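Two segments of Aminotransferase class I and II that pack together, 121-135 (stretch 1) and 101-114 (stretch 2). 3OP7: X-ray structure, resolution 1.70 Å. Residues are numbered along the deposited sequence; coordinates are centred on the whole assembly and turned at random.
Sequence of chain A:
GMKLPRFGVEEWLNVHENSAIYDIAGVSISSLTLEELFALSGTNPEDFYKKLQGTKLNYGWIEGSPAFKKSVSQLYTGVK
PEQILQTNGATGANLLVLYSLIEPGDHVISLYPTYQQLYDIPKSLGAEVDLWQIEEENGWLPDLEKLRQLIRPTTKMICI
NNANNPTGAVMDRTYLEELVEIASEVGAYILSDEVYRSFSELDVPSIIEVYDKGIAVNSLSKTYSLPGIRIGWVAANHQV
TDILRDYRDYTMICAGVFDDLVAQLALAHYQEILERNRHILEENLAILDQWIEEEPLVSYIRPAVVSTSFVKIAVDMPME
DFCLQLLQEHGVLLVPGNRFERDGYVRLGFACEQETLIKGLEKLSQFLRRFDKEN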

ATOM      1  N   ILE A 121       7.203 -11.611  -5.978  1.00 24.25           N
ATOM      2  CA  ILE A 121       6.437 -11.736  -4.746  1.00 25.36           C
ATOM      3  C   ILE A 121       6.225 -13.212  -4.407  1.00 24.31           C
ATOM      4  O   ILE A 121       6.524 -13.625  -3.273  1.00 25.18           O
ATOM      5  CB  ILE A 121       5.137 -10.864  -4.710  1.00 23.57           C
ATOM      6  CG1 ILE A 121       5.513  -9.374  -4.722  1.00 26.53           C
ATOM      7  CG2 ILE A 121       4.314 -11.198  -3.465  1.00 23.21           C
ATOM      8  CD1 ILE A 121       4.334  -8.415  -4.872  1.00 25.52           C
ATOM      9  N   PRO A 122       5.745 -14.043  -5.362  1.00 24.26           N
ATOM     10  CA  PRO A 122       5.552 -15.413  -4.920  1.00 26.51           C
ATOM     11  C   PRO A 122       6.836 -16.107  -4.480  1.00 27.55           C
ATOM     12  O   PRO A 122       6.818 -16.857  -3.523  1.00 27.67           O
ATOM     13  CB  PRO A 122       4.913 -16.129  -6.121  1.00 26.36           C
ATOM     14  CG  PRO A 122       4.665 -15.115  -7.163  1.00 28.09           C
ATOM     15  CD  PRO A 122       5.032 -13.738  -6.606  1.00 24.76           C
ATOM     16  N   LYS A 123       7.937 -15.840  -5.149  1.00 28.83           N
ATOM     17  CA  LYS A 123       9.230 -16.403  -4.712  1.00 32.39           C
ATOM     18  C   LYS A 123       9.514 -16.028  -3.275  1.00 32.01           C
ATOM     19  O   LYS A 123       9.908 -16.877  -2.461  1.00 32.83           O
ATOM     20  CB  LYS A 123      10.389 -15.855  -5.554  1.00 33.72           C
ATOM     21  CG  LYS A 123      10.675 -16.555  -6.832  1.00 41.07           C
ATOM     22  CD  LYS A 123      12.196 -16.442  -7.100  1.00 47.45           C
ATOM     23  CE  LYS A 123      12.676 -17.313  -8.259  1.00 52.92           C
ATOM     24  NZ  LYS A 123      14.158 -17.118  -8.473  1.00 57.67           N
ATOM     25  N   SER A 124       9.285 -14.760  -2.938  1.00 32.40           N
ATOM     26  CA  SER A 124       9.575 -14.272  -1.603  1.00 32.61           C
ATOM     27  C   SER A 124       8.726 -14.938  -0.565  1.00 32.55           C
ATOM     28  O   SER A 124       9.101 -14.972   0.610  1.00 33.35           O
ATOM     29  CB  SER A 124       9.389 -12.744  -1.510  1.00 33.34           C
ATOM     30  OG  SER A 124       7.999 -12.371  -1.533  1.00 31.35           O
ATOM     31  N   LEU A 125       7.588 -15.499  -0.967  1.00 29.94           N
ATOM     32  CA  LEU A 125       6.701 -16.141   0.000  1.00 29.64           C
ATOM     33  C   LEU A 125       6.955 -17.640   0.146  1.00 30.39           C
ATOM     34  O   LEU A 125       6.261 -18.363   0.884  1.00 32.62           O
ATOM     35  CB  LEU A 125       5.235 -15.838  -0.360  1.00 28.41           C
ATOM     36  CG  LEU A 125       4.882 -14.361  -0.373  1.00 29.73           C
ATOM     37  CD1 LEU A 125       3.477 -14.104  -0.885  1.00 29.95           C
ATOM     38  CD2 LEU A 125       5.063 -13.773   1.027  1.00 31.95           C
ATOM     39  N   GLY A 126       7.988 -18.116  -0.526  1.00 31.21           N
ATOM     40  CA  GLY A 126       8.360 -19.516  -0.466  1.00 31.04           C
ATOM     41  C   GLY A 126       7.749 -20.382  -1.576  1.00 30.30           C
ATOM     42  O   GLY A 126       7.877 -21.620  -1.523  1.00 31.59           O
ATOM     43  N   ALA A 127       7.128 -19.758  -2.589  1.00 28.84           N
ATOM     44  CA  ALA A 127       6.591 -20.507  -3.729  1.00 29.07           C
ATOM     45  C   ALA A 127       7.705 -21.014  -4.643  1.00 30.03           C
ATOM     46  O   ALA A 127       8.762 -20.403  -4.799  1.00 29.72           O
ATOM     47  CB  ALA A 127       5.594 -19.625  -4.579  1.00 28.16           C
ATOM     48  N   GLU A 128       7.425 -22.121  -5.295  1.00 28.93           N
ATOM     49  CA  GLU A 128       8.284 -22.588  -6.355  1.00 30.61           C
ATOM     50  C   GLU A 128       7.756 -21.992  -7.655  1.00 29.96           C
ATOM     51  O   GLU A 128       6.647 -22.319  -8.069  1.00 29.50           O
ATOM     52  CB  GLU A 128       8.249 -24.117  -6.399  1.00 31.83           C
ATOM     53  CG  GLU A 128       9.218 -24.620  -7.390  1.00 36.20           C
ATOM     54  CD  GLU A 128       9.349 -26.147  -7.433  1.00 40.68           C
ATOM     55  OE1 GLU A 128       8.769 -26.883  -6.595  1.00 42.99           O
ATOM     56  OE2 GLU A 128      10.047 -26.587  -8.360  1.00 44.03           O
ATOM     57  N   VAL A 129       8.537 -21.133  -8.301  1.00 29.65           N
ATOM     58  CA  VAL A 129       8.058 -20.337  -9.428  1.00 29.18           C
ATOM     59  C   VAL A 129       8.739 -20.740 -10.717  1.00 30.48           C
ATOM     60  O   VAL A 129       9.954 -20.680 -10.811  1.00 32.63           O
ATOM     61  CB  VAL A 129       8.303 -18.834  -9.199  1.00 29.56           C
ATOM     62  CG1 VAL A 129       7.821 -18.000 -10.439  1.00 27.20           C
ATOM     63  CG2 VAL A 129       7.615 -18.385  -7.913  1.00 29.61           C
ATOM     64  N   ASP A 130       7.952 -21.210 -11.672  1.00 29.67           N
ATOM     65  CA  ASP A 130       8.429 -21.487 -13.009  1.00 29.93           C
ATOM     66  C   ASP A 130       8.101 -20.308 -13.937  1.00 29.81           C
ATOM     67  O   ASP A 130       7.074 -19.634 -13.777  1.00 29.30           O
ATOM     68  CB  ASP A 130       7.750 -22.766 -13.532  1.00 31.83           C
ATOM     69  CG  ASP A 130       8.500 -24.045 -13.167  1.00 35.01           C
ATOM     70  OD1 ASP A 130       9.752 -24.069 -13.303  1.00 36.87           O
ATOM     71  OD2 ASP A 130       7.839 -25.036 -12.760  1.00 34.89           O
ATOM     72  N   LEU A 131       8.972 -20.076 -14.908  1.00 30.04           N
ATOM     73  CA  LEU A 131       8.853 -18.955 -15.819  1.00 29.55           C
ATOM     74  C   LEU A 131       8.350 -19.391 -17.173  1.00 29.47           C
ATOM     75  O   LEU A 131       8.908 -20.282 -17.833  1.00 30.62           O
ATOM     76  CB  LEU A 131      10.185 -18.242 -15.930  1.00 30.40           C
ATOM     77  CG  LEU A 131      10.750 -17.725 -14.586  1.00 30.48           C
ATOM     78  CD1 LEU A 131      12.123 -17.051 -14.855  1.00 34.40           C
ATOM     79  CD2 LEU A 131       9.842 -16.790 -13.821  1.00 30.02           C
ATOM     80  N   TRP A 132       7.273 -18.768 -17.590  1.00 28.04           N
ATOM     81  CA  TRP A 132       6.639 -19.083 -18.857  1.00 27.74           C
ATOM     82  C   TRP A 132       7.064 -18.000 -19.845  1.00 28.24           C
ATOM     83  O   TRP A 132       6.548 -16.885 -19.816  1.00 26.77           O
ATOM     84  CB  TRP A 132       5.134 -19.101 -18.614  1.00 27.59           C
ATOM     85  CG  TRP A 132       4.314 -19.563 -19.806  1.00 24.70           C
ATOM     86  CD1 TRP A 132       4.704 -20.419 -20.818  1.00 25.44           C
ATOM     87  CD2 TRP A 132       2.947 -19.225 -20.084  1.00 25.99           C
ATOM     88  NE1 TRP A 132       3.666 -20.609 -21.677  1.00 28.27           N
ATOM     89  CE2 TRP A 132       2.588 -19.873 -21.275  1.00 26.13           C
ATOM     90  CE3 TRP A 132       2.001 -18.412 -19.461  1.00 25.15           C
ATOM     91  CZ2 TRP A 132       1.292 -19.755 -21.834  1.00 27.49           C
ATOM     92  CZ3 TRP A 132       0.727 -18.295 -20.020  1.00 26.53           C
ATOM     93  CH2 TRP A 132       0.384 -18.951 -21.164  1.00 25.49           C
ATOM     94  N   GLN A 133       7.981 -18.387 -20.734  1.00 28.49           N
ATOM     95  CA  GLN A 133       8.797 -17.425 -21.507  1.00 30.35           C
ATOM     96  C   GLN A 133       8.080 -16.883 -22.745  1.00 30.58           C
ATOM     97  O   GLN A 133       7.620 -17.641 -23.592  1.00 31.64           O
ATOM     98  CB  GLN A 133      10.131 -18.063 -21.971  1.00 32.20           C
ATOM     99  CG  GLN A 133      11.068 -18.515 -20.818  1.00 35.23           C
ATOM    100  CD  GLN A 133      11.830 -17.392 -20.152  1.00 39.63           C
ATOM    101  OE1 GLN A 133      11.862 -16.249 -20.644  1.00 40.98           O
ATOM    102  NE2 GLN A 133      12.425 -17.696 -18.989  1.00 42.84           N
ATOM    103  N   ILE A 134       8.020 -15.552 -22.858  1.00 29.69           N
ATOM    104  CA  ILE A 134       7.461 -14.909 -24.020  1.00 30.58           C
ATOM    105  C   ILE A 134       8.437 -15.138 -25.175  1.00 32.35           C
ATOM    106  O   ILE A 134       9.659 -15.273 -24.952  1.00 32.15           O
ATOM    107  CB  ILE A 134       7.148 -13.413 -23.821  1.00 28.85           C
ATOM    108  CG1 ILE A 134       8.424 -12.607 -23.579  1.00 30.15           C
ATOM    109  CG2 ILE A 134       6.114 -13.213 -22.626  1.00 29.17           C
ATOM    110  CD1 ILE A 134       8.156 -11.121 -23.188  1.00 29.19           C
ATOM    111  N   GLU A 135       7.878 -15.208 -26.389  1.00 33.72           N
ATOM    112  CA  GLU A 135       8.625 -15.501 -27.583  1.00 36.47           C
ATOM    113  C   GLU A 135       8.438 -14.437 -28.674  1.00 37.48           C
ATOM    114  O   GLU A 135       7.364 -14.283 -29.282  1.00 34.87           O
ATOM    115  CB  GLU A 135       8.265 -16.902 -28.116  1.00 36.86           C
ATOM    116  CG  GLU A 135       8.934 -18.007 -27.259  1.00 40.78           C
ATOM    117  CD  GLU A 135       8.359 -19.407 -27.457  1.00 44.73           C
ATOM    118  OE1 GLU A 135       7.669 -19.629 -28.465  1.00 40.32           O
ATOM    119  OE2 GLU A 135       8.569 -20.261 -26.558  1.00 46.10           O
TER
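Stretch 2, residues 101-114: LIEPGDHVISLYPT

Stretch 2 runs beside stretch 1 as a parallel β-strand: residues 107-112 pair with the strand that begins at Glu-128, the two axes approaching to 4.4 Å and crossing at -29°. The register is fixed by CA-CA distances, from 4.8 Å between Glu-128 CA and His-107 CA, through 5.2 Å between Leu-131 CA and Ser-110 CA, to 4.9 Å between Gln-133 CA and Tyr-112 CA. Hydrogen bonds alternate as a parallel ladder requires: Val-108 N to Glu-128 O is 2.9 Å, Asp-130 N to Val-108 O 2.9 Å, and Trp-132 N to Ser-110 O 2.8 Å, the last nearly linear at 176°. Tyr-112 N to Trp-132 O, also 2.9 Å, is weak because its angle falls to 124°.

Before the strand, a type II turn from Glu-103 to Asp-106 meets the Schellman motif at Gly-126. Gly-105 N donates to Gly-126 O at 2.8 Å and 177°. Both glycines have positive phi (87° and 93°), where a CB would jam against the preceding carbonyl; at Gly-126 an ideal CB would also lie only 3.2 Å from Pro-104 CA.

Side chains alternate between the two sheet faces along each strand, and chi1 and chi2 then set where each one ends. On the face of His-107, Ile-109 and Leu-111, the t rotamer of His-107 brings NE2 within 2.7 Å of Asp-130 OD2, a hydrogen bond (163°) lying near the ring plane. Leu-111 (t, p) brings CD1 to 3.5 Å from Ile-134 CG2, while Ile-109 CG2 sits 3.7 Å from Trp-132 CB. On the other face, Tyr-112 is t with chi2 82°, and Leu-131 (m, t) places CD1 3.7 Å from the Tyr-112 ring centroid, 7° off the normal: a CH-pi contact. Gln-133 (m, m) folds OE1 to the ring edge, 3.5 Å from Tyr-112 CD2. Near the turn, Ile-102 (m, m) packs CG2 3.7 Å from Ala-127 CB, and Val-108 CG2 lies 4.0 Å from that same Ala-127 CB.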

ATOM      1  N   LEU A 101      -2.943 -15.363  -0.955  1.00 24.73           N
ATOM      2  CA  LEU A 101      -3.217 -16.688  -1.485  1.00 24.59           C
ATOM      3  C   LEU A 101      -2.035 -17.626  -1.590  1.00 25.62           C
ATOM      4  O   LEU A 101      -2.235 -18.839  -1.629  1.00 26.59           O
ATOM      5  CB  LEU A 101      -3.928 -16.594  -2.858  1.00 24.92           C
ATOM      6  CG  LEU A 101      -5.269 -15.860  -2.812  1.00 25.78           C
ATOM      7  CD1 LEU A 101      -5.776 -15.713  -4.259  1.00 25.18           C
ATOM      8  CD2 LEU A 101      -6.301 -16.560  -1.903  1.00 29.10           C
ATOM      9  N   ILE A 102      -0.827 -17.100  -1.674  1.00 24.67           N
ATOM     10  CA  ILE A 102       0.322 -17.936  -1.964  1.00 26.53           C
ATOM     11  C   ILE A 102       0.952 -18.412  -0.668  1.00 27.88           C
ATOM     12  O   ILE A 102       1.254 -17.608   0.225  1.00 29.53           O
ATOM     13  CB  ILE A 102       1.344 -17.211  -2.856  1.00 25.68           C
ATOM     14  CG1 ILE A 102       0.742 -16.917  -4.227  1.00 26.03           C
ATOM     15  CG2 ILE A 102       2.638 -18.045  -3.036  1.00 28.23           C
ATOM     16  CD1 ILE A 102       0.084 -18.122  -4.951  1.00 27.29           C
ATOM     17  N   GLU A 103       1.152 -19.726  -0.572  1.00 28.45           N
ATOM     18  CA  GLU A 103       1.735 -20.387   0.600  1.00 30.84           C
ATOM     19  C   GLU A 103       3.101 -20.966   0.262  1.00 30.13           C
ATOM     20  O   GLU A 103       3.362 -21.317  -0.894  1.00 31.02           O
ATOM     21  CB  GLU A 103       0.840 -21.528   1.045  1.00 31.98           C
ATOM     22  CG  GLU A 103      -0.617 -21.221   1.072  1.00 39.63           C
ATOM     23  CD  GLU A 103      -1.143 -20.887   2.412  1.00 48.39           C
ATOM     24  OE1 GLU A 103      -0.526 -20.009   3.066  1.00 51.24           O
ATOM     25  OE2 GLU A 103      -2.174 -21.520   2.803  1.00 53.00           O
ATOM     26  N   PRO A 104       3.979 -21.104   1.252  1.00 32.00           N
ATOM     27  CA  PRO A 104       5.265 -21.740   1.018  1.00 32.65           C
ATOM     28  C   PRO A 104       5.098 -23.107   0.369  1.00 31.92           C
ATOM     29  O   PRO A 104       4.215 -23.862   0.761  1.00 32.66           O
ATOM     30  CB  PRO A 104       5.841 -21.920   2.442  1.00 34.51           C
ATOM     31  CG  PRO A 104       5.227 -20.917   3.230  1.00 33.24           C
ATOM     32  CD  PRO A 104       3.821 -20.713   2.670  1.00 32.67           C
ATOM     33  N   GLY A 105       5.914 -23.417  -0.619  1.00 33.19           N
ATOM     34  CA  GLY A 105       5.797 -24.706  -1.298  1.00 33.80           C
ATOM     35  C   GLY A 105       4.817 -24.748  -2.471  1.00 33.90           C
ATOM     36  O   GLY A 105       4.883 -25.683  -3.288  1.00 33.94           O
ATOM     37  N   ASP A 106       3.909 -23.770  -2.544  1.00 32.19           N
ATOM     38  CA  ASP A 106       3.006 -23.654  -3.681  1.00 31.23           C
ATOM     39  C   ASP A 106       3.782 -23.550  -4.986  1.00 30.69           C
ATOM     40  O   ASP A 106       4.764 -22.832  -5.089  1.00 30.94           O
ATOM     41  CB  ASP A 106       2.113 -22.413  -3.538  1.00 29.24           C
ATOM     42  CG  ASP A 106       0.933 -22.616  -2.630  1.00 29.47           C
ATOM     43  OD1 ASP A 106       0.749 -23.727  -2.104  1.00 33.28           O
ATOM     44  OD2 ASP A 106       0.200 -21.621  -2.397  1.00 30.04           O
ATOM     45  N   HIS A 107       3.282 -24.201  -6.035  1.00 30.81           N
ATOM     46  CA  HIS A 107       3.842 -24.040  -7.345  1.00 29.81           C
ATOM     47  C   HIS A 107       3.079 -22.927  -8.076  1.00 28.11           C
ATOM     48  O   HIS A 107       1.840 -22.945  -8.137  1.00 27.19           O
ATOM     49  CB  HIS A 107       3.715 -25.363  -8.144  1.00 29.90           C
ATOM     50  CG  HIS A 107       4.310 -25.292  -9.510  1.00 30.13           C
ATOM     51  ND1 HIS A 107       3.595 -25.573 -10.662  1.00 30.43           N
ATOM     52  CD2 HIS A 107       5.568 -24.975  -9.912  1.00 30.18           C
ATOM     53  CE1 HIS A 107       4.397 -25.421 -11.709  1.00 29.20           C
ATOM     54  NE2 HIS A 107       5.598 -25.057 -11.275  1.00 29.92           N
ATOM     55  N   VAL A 108       3.820 -21.997  -8.670  1.00 27.41           N
ATOM     56  CA  VAL A 108       3.244 -20.851  -9.384  1.00 26.31           C
ATOM     57  C   VAL A 108       3.996 -20.714 -10.685  1.00 27.24           C
ATOM     58  O   VAL A 108       5.211 -20.888 -10.707  1.00 29.43           O
ATOM     59  CB  VAL A 108       3.415 -19.544  -8.533  1.00 25.79           C
ATOM     60  CG1 VAL A 108       3.074 -18.271  -9.352  1.00 25.66           C
ATOM     61  CG2 VAL A 108       2.608 -19.637  -7.234  1.00 24.99           C
ATOM     62  N   ILE A 109       3.282 -20.425 -11.774  1.00 26.19           N
ATOM     63  CA  ILE A 109       3.880 -20.167 -13.065  1.00 25.51           C
ATOM     64  C   ILE A 109       3.601 -18.728 -13.459  1.00 25.81           C
ATOM     65  O   ILE A 109       2.460 -18.284 -13.357  1.00 25.09           O
ATOM     66  CB  ILE A 109       3.283 -21.095 -14.126  1.00 26.15           C
ATOM     67  CG1 ILE A 109       3.519 -22.556 -13.741  1.00 26.05           C
ATOM     68  CG2 ILE A 109       3.835 -20.783 -15.553  1.00 24.63           C
ATOM     69  CD1 ILE A 109       2.805 -23.565 -14.680  1.00 27.46           C
ATOM     70  N   SER A 110       4.653 -17.999 -13.850  1.00 24.84           N
ATOM     71  CA  SER A 110       4.526 -16.600 -14.230  1.00 24.32           C
ATOM     72  C   SER A 110       5.010 -16.371 -15.605  1.00 24.54           C
ATOM     73  O   SER A 110       6.080 -16.876 -15.978  1.00 25.18           O
ATOM     74  CB  SER A 110       5.319 -15.706 -13.292  1.00 24.02           C
ATOM     75  OG  SER A 110       5.203 -14.339 -13.700  1.00 26.19           O
ATOM     76  N   LEU A 111       4.203 -15.631 -16.374  1.00 24.94           N
ATOM     77  CA  LEU A 111       4.654 -15.023 -17.610  1.00 24.96           C
ATOM     78  C   LEU A 111       6.008 -14.348 -17.357  1.00 25.06           C
ATOM     79  O   LEU A 111       6.249 -13.821 -16.274  1.00 25.57           O
ATOM     80  CB  LEU A 111       3.615 -13.993 -18.081  1.00 24.67           C
ATOM     81  CG  LEU A 111       3.736 -13.402 -19.481  1.00 24.97           C
ATOM     82  CD1 LEU A 111       3.591 -14.483 -20.530  1.00 25.53           C
ATOM     83  CD2 LEU A 111       2.705 -12.232 -19.638  1.00 24.25           C
ATOM     84  N   TYR A 112       6.892 -14.360 -18.363  1.00 27.11           N
ATOM     85  CA  TYR A 112       8.246 -13.865 -18.132  1.00 27.97           C
ATOM     86  C   TYR A 112       8.921 -13.482 -19.434  1.00 29.04           C
ATOM     87  O   TYR A 112       8.851 -14.238 -20.432  1.00 31.62           O
ATOM     88  CB  TYR A 112       9.109 -14.905 -17.397  1.00 27.72           C
ATOM     89  CG  TYR A 112      10.410 -14.324 -16.929  1.00 29.99           C
ATOM     90  CD1 TYR A 112      10.460 -13.601 -15.736  1.00 29.53           C
ATOM     91  CD2 TYR A 112      11.579 -14.436 -17.679  1.00 33.45           C
ATOM     92  CE1 TYR A 112      11.615 -13.018 -15.282  1.00 34.94           C
ATOM     93  CE2 TYR A 112      12.775 -13.864 -17.209  1.00 36.38           C
ATOM     94  CZ  TYR A 112      12.770 -13.144 -16.020  1.00 37.28           C
ATOM     95  OH  TYR A 112      13.915 -12.545 -15.507  1.00 43.30           O
ATOM     96  N   PRO A 113       9.552 -12.292 -19.463  1.00 30.29           N
ATOM     97  CA  PRO A 113       9.490 -11.199 -18.524  1.00 29.83           C
ATOM     98  C   PRO A 113       8.106 -10.636 -18.448  1.00 28.29           C
ATOM     99  O   PRO A 113       7.309 -10.780 -19.357  1.00 27.19           O
ATOM    100  CB  PRO A 113      10.372 -10.095 -19.166  1.00 31.23           C
ATOM    101  CG  PRO A 113      10.900 -10.590 -20.285  1.00 33.88           C
ATOM    102  CD  PRO A 113      10.501 -12.002 -20.542  1.00 32.12           C
ATOM    103  N   THR A 114       7.803 -10.035 -17.317  1.00 26.48           N
ATOM    104  CA  THR A 114       6.543  -9.389 -17.121  1.00 26.70           C
ATOM    105  C   THR A 114       6.732  -8.408 -15.968  1.00 25.26           C
ATOM    106  O   THR A 114       7.844  -8.205 -15.502  1.00 26.79           O
ATOM    107  CB  THR A 114       5.421 -10.406 -16.736  1.00 25.27           C
ATOM    108  OG1 THR A 114       4.181  -9.722 -16.748  1.00 25.15           O
ATOM    109  CG2 THR A 114       5.637 -11.051 -15.330  1.00 23.90           C
TER